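Local coordinates for creatinine amidohydrolase (Nostoc punctiforme PCC 73102, PDB 3NO4), which probably hydrolyses non-peptide carbon-nitrogen bonds of amides as a metal-dependent member of the creatininase superfamily, at residues Leu88-Phe93 against Asn127-Asn132; Ala222-Arg227 against Gly231-Asn236. One frame throughout, in Å; residues are numbered along the deposited sequence.

How the interactions relate
From the N terminus, the chain first reaches 88-93, in the loop between strand 77-78 and helix 101-118. Interaction 1 closes when 127-132 leaves strand 122-127 and turns toward helix 132-150. Interaction 2 opens much later, on helix 221-227, and closes almost at once on the following loop, 231-236. The two are therefore in series, neither nested nor crossed. The centres of interaction 1 and interaction 2 are about 12 Å apart, and the two still touch. His90 CE1 packs 3.6 Å from Phe224 CZ, and Ala92 O lies 2.8 Å from Arg225 NH1, a probable hydrogen bond. Together they tie the loop that follows strand 122-127 of the parallel sheet, through 88-93, to helix 221-227.

Interaction 1 of 2, residues Leu88-Phe93 against Asn127-Asn132; sequences LHHTAF and NGHGGN
The backbone oxygen of His129 is gripped by two donors on opposite faces of its carbonyl plane. Asn127 ND2 reaches His129 O at 2.9 Å. Asn132 N reaches the same oxygen, His129 O, at 3.0 Å and closes a type I beta turn. Asn127 OD1 is doubly held too, again from opposite faces. His129 N donates to Asn127 OD1 at 3.1 Å from above the carbonyl plane, which makes an Asx turn. Asn132 ND2 donates to Asn127 OD1 at 3.0 Å, with a nearly straight angle of 169° at the hydrogen.

These bonds fix the backbone that carries the His129 ring. CG lies anti to the backbone N (chi1 176°), which sends the ring toward 88-93. Gly131 N sits over the centre of one ring face. His129 NE2 is bonded to Met86 O. His129 CE1 is the atom nearest both other histidines. His90 NE2 is 4.2 Å from His129 CE1, and His89 NE2 is 4.3 Å from it. His89 NE2 comes in at the edge of the His129 ring; His90 NE2 approaches it obliquely. His89 CD2 lies 3.3 Å above the plane of the His90 ring, toward its rim.

The contact between the three rings is light, and their polar ends have other partners. Gln49 NE2 bonds His90 ND1. His89 NE2 and His90 NE2 both bond one oxygen of an unidentified ligand. The nearest atoms of the His129 side chain and the nickel ion, which is bound by His50, Asp59 and Glu191, are about 5 Å apart. This is consistent with a wall of the active-site pocket. Here 127-132 leads from strand 122-127 of the parallel sheet into helix 132-150, while the 3-10 turn 88-90 faces it from the loop before helix 101-118.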
# COMPACT_ATOMS: atom_id res chain seq x y z
N LEU A 88 -12.64 14.55 0.12
CA LEU A 88 -12.67 14.07 1.51
C LEU A 88 -13.36 15.08 2.45
O LEU A 88 -14.13 14.68 3.36
CB LEU A 88 -11.27 13.67 2.02
CG LEU A 88 -10.70 12.31 1.54
CD1 LEU A 88 -9.25 12.07 2.04
CD2 LEU A 88 -11.55 11.11 1.93
N HIS A 89 -13.10 16.36 2.20
CA HIS A 89 -13.66 17.45 2.97
C HIS A 89 -15.18 17.67 2.85
O HIS A 89 -15.75 18.42 3.66
CB HIS A 89 -12.86 18.78 2.76
CG HIS A 89 -12.71 19.18 1.33
ND1 HIS A 89 -11.75 18.64 0.50
CD2 HIS A 89 -13.39 20.08 0.58
CE1 HIS A 89 -11.88 19.15 -0.71
NE2 HIS A 89 -12.86 20.04 -0.68
N HIS A 90 -15.83 17.03 1.88
CA HIS A 90 -17.30 17.09 1.69
C HIS A 90 -18.07 15.88 2.25
O HIS A 90 -19.30 15.79 2.07
CB HIS A 90 -17.62 17.22 0.20
CG HIS A 90 -17.10 18.47 -0.42
ND1 HIS A 90 -17.60 19.71 -0.11
CD2 HIS A 90 -16.08 18.67 -1.30
CE1 HIS A 90 -16.94 20.63 -0.81
NE2 HIS A 90 -16.01 20.02 -1.53
N THR A 91 -17.38 14.98 2.96
CA THR A 91 -18.00 13.71 3.40
C THR A 91 -18.98 13.84 4.61
O THR A 91 -19.68 12.88 4.91
CB THR A 91 -16.95 12.61 3.68
OG1 THR A 91 -16.11 13.00 4.76
CG2 THR A 91 -16.07 12.40 2.44
N ALA A 92 -19.08 15.00 5.25
CA ALA A 92 -20.07 15.20 6.30
C ALA A 92 -21.46 15.53 5.73
O ALA A 92 -22.41 15.65 6.51
CB ALA A 92 -19.62 16.28 7.29
N PHE A 93 -21.56 15.65 4.40
CA PHE A 93 -22.85 15.76 3.70
C PHE A 93 -23.18 14.44 2.98
O PHE A 93 -22.35 13.91 2.26
CB PHE A 93 -22.78 16.91 2.68
CG PHE A 93 -22.56 18.25 3.31
CD1 PHE A 93 -21.28 18.71 3.57
CD2 PHE A 93 -23.62 19.07 3.60
CE1 PHE A 93 -21.08 19.97 4.14
CE2 PHE A 93 -23.43 20.33 4.19
CZ PHE A 93 -22.16 20.78 4.45
N ASN A 127 -10.48 18.94 -15.79
CA ASN A 127 -10.90 18.75 -14.41
C ASN A 127 -12.00 19.74 -13.99
O ASN A 127 -11.97 20.90 -14.36
CB ASN A 127 -9.67 18.86 -13.51
CG ASN A 127 -10.01 18.79 -12.03
OD1 ASN A 127 -10.75 17.91 -11.59
ND2 ASN A 127 -9.43 19.70 -11.27
N GLY A 128 -12.95 19.25 -13.20
CA GLY A 128 -14.05 20.03 -12.67
C GLY A 128 -14.02 20.29 -11.18
O GLY A 128 -14.89 20.99 -10.70
N HIS A 129 -13.06 19.71 -10.44
CA HIS A 129 -13.02 19.75 -8.97
C HIS A 129 -11.62 20.18 -8.50
O HIS A 129 -10.67 19.43 -8.67
CB HIS A 129 -13.40 18.37 -8.39
CG HIS A 129 -13.30 18.29 -6.90
ND1 HIS A 129 -13.86 19.23 -6.07
CD2 HIS A 129 -12.67 17.40 -6.09
CE1 HIS A 129 -13.56 18.95 -4.82
NE2 HIS A 129 -12.86 17.82 -4.80
N GLY A 130 -11.52 21.38 -7.94
CA GLY A 130 -10.30 21.94 -7.34
C GLY A 130 -9.56 20.99 -6.41
O GLY A 130 -8.34 20.93 -6.46
N GLY A 131 -10.31 20.21 -5.63
CA GLY A 131 -9.74 19.25 -4.70
C GLY A 131 -8.95 18.13 -5.34
O GLY A 131 -8.14 17.51 -4.67
N ASN A 132 -9.19 17.86 -6.63
CA ASN A 132 -8.41 16.89 -7.38
C ASN A 132 -7.04 17.40 -7.80
O ASN A 132 -6.22 16.60 -8.15
CB ASN A 132 -9.08 16.43 -8.68
CG ASN A 132 -10.37 15.68 -8.49
OD1 ASN A 132 -10.57 14.97 -7.51
ND2 ASN A 132 -11.25 15.81 -9.47

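Interaction 2 of 2, residues Ala222-Arg227 against Gly231-Asn236; sequences ADFRVR and GRMGSN
A Met-aromatic contact joins Phe224 and Met233. The nearest atoms of the Met233 side chain and an unidentified ligand are about 5 Å apart, consistent with a place at the edge of the active-site pocket. Met233 is a selenomethionine. Its SE stands at the edge of the Phe224 ring, 4.9 Å from the centroid and 79° off the ring normal. The closest approach is Phe224 CE2 to Met233 SE, 3.6 Å. Met233 CG adds a second touch, 3.9 Å from Phe224 CZ. The two side chains cross at about a right angle. Phe224 has CG anti to its own amide nitrogen (chi1 -172°), which swings the ring off the helix toward the loop. Gly231 O lies near the ring plane as well, 4.1 Å from Phe224 CE1, and accepts a hydrogen bond from Gln49 NE2.

In the fold this is a local return of the chain: helix 221-227 ends, and the loop before helix 242-265 folds back along the same aromatic side chain. Gly231 has a positive phi (101°) that a side chain would not easily allow. With only an alanine in place of the phenylalanine, a gap would probably open beside the selenium, and the His90 ring would lose its edge-to-face partner.

Each segment is also braced within itself. On the helix, Arg227 NE forms a salt bridge to the syn side of Asp223 OD2 at 2.7 Å. In the loop, Arg232 NH1 bonds Ser235 O at 2.9 Å, in the carbonyl plane. Arg227 NH1 makes a further salt bridge to Asp267 of a second subunit.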
# COMPACT_ATOMS: atom_id res chain seq x y z
N ALA A 222 -15.58 17.33 9.06
CA ALA A 222 -16.36 17.77 10.22
C ALA A 222 -16.25 19.29 10.38
O ALA A 222 -17.28 19.97 10.48
CB ALA A 222 -15.94 17.02 11.53
N ASP A 223 -15.01 19.80 10.34
CA ASP A 223 -14.72 21.24 10.36
C ASP A 223 -15.43 21.96 9.17
O ASP A 223 -16.01 23.06 9.35
CB ASP A 223 -13.19 21.51 10.35
CG ASP A 223 -12.82 23.00 10.23
OD1 ASP A 223 -12.69 23.67 11.27
OD2 ASP A 223 -12.69 23.50 9.08
N PHE A 224 -15.37 21.34 8.00
CA PHE A 224 -15.96 21.93 6.79
C PHE A 224 -17.45 22.25 6.98
O PHE A 224 -17.88 23.34 6.67
CB PHE A 224 -15.75 21.06 5.58
CG PHE A 224 -16.18 21.72 4.29
CD1 PHE A 224 -17.48 21.59 3.83
CD2 PHE A 224 -15.26 22.48 3.55
CE1 PHE A 224 -17.90 22.23 2.63
CE2 PHE A 224 -15.67 23.14 2.35
CZ PHE A 224 -16.99 23.00 1.90
N ARG A 225 -18.20 21.28 7.50
CA ARG A 225 -19.65 21.45 7.64
C ARG A 225 -20.01 22.48 8.71
O ARG A 225 -20.99 23.19 8.53
CB ARG A 225 -20.35 20.11 7.89
CG ARG A 225 -21.86 20.23 8.03
CD ARG A 225 -22.59 19.02 7.55
NE ARG A 225 -24.00 19.20 7.80
CZ ARG A 225 -24.97 18.32 7.51
NH1 ARG A 225 -24.71 17.17 6.89
NH2 ARG A 225 -26.24 18.65 7.79
N VAL A 226 -19.21 22.56 9.78
CA VAL A 226 -19.33 23.65 10.76
C VAL A 226 -19.09 25.02 10.12
O VAL A 226 -19.89 25.94 10.31
CB VAL A 226 -18.38 23.43 12.02
CG1 VAL A 226 -18.39 24.68 12.97
CG2 VAL A 226 -18.79 22.16 12.77
N ARG A 227 -18.02 25.15 9.33
CA ARG A 227 -17.71 26.41 8.65
C ARG A 227 -18.70 26.81 7.60
O ARG A 227 -18.96 28.00 7.45
CB ARG A 227 -16.34 26.36 7.95
CG ARG A 227 -15.21 26.47 8.92
CD ARG A 227 -13.86 26.50 8.19
NE ARG A 227 -12.86 26.19 9.19
CZ ARG A 227 -12.35 27.05 10.07
NH1 ARG A 227 -12.66 28.35 10.08
NH2 ARG A 227 -11.49 26.59 10.96
N GLY A 231 -23.19 23.99 2.85
CA GLY A 231 -22.22 23.42 1.92
C GLY A 231 -21.63 24.39 0.93
O GLY A 231 -20.66 24.06 0.27
N ARG A 232 -22.22 25.57 0.80
CA ARG A 232 -21.70 26.63 -0.06
C ARG A 232 -20.51 27.32 0.58
O ARG A 232 -20.49 27.51 1.78
CB ARG A 232 -22.75 27.72 -0.30
CG ARG A 232 -24.00 27.31 -1.07
CD ARG A 232 -24.87 28.56 -1.28
NE ARG A 232 -25.63 28.92 -0.07
CZ ARG A 232 -26.19 30.10 0.19
NH1 ARG A 232 -26.07 31.14 -0.63
NH2 ARG A 232 -26.90 30.25 1.31
N MSE A 233 -19.54 27.73 -0.24
CA MSE A 233 -18.49 28.66 0.17
C MSE A 233 -18.62 29.96 -0.63
O MSE A 233 -18.24 30.02 -1.79
CB MSE A 233 -17.11 28.04 -0.06
CG MSE A 233 -16.84 26.74 0.73
SE MSE A 233 -15.17 25.95 0.09
CE MSE A 233 -13.99 27.25 0.97
N GLY A 234 -19.20 30.98 0.00
CA GLY A 234 -19.17 32.35 -0.48
C GLY A 234 -20.09 32.68 -1.64
O GLY A 234 -20.05 33.83 -2.15
N SER A 235 -20.94 31.73 -2.02
CA SER A 235 -21.53 31.71 -3.33
C SER A 235 -23.03 31.96 -3.27
O SER A 235 -23.68 31.60 -2.26
CB SER A 235 -21.24 30.38 -4.02
OG SER A 235 -21.84 29.29 -3.37
N ASN A 236 -23.54 32.60 -4.31
CA ASN A 236 -24.96 32.72 -4.55
C ASN A 236 -25.31 32.00 -5.84
O ASN A 236 -25.51 32.64 -6.90
CB ASN A 236 -25.42 34.18 -4.57
CG ASN A 236 -26.94 34.31 -4.62
OD1 ASN A 236 -27.65 33.32 -4.67
ND2 ASN A 236 -27.42 35.55 -4.61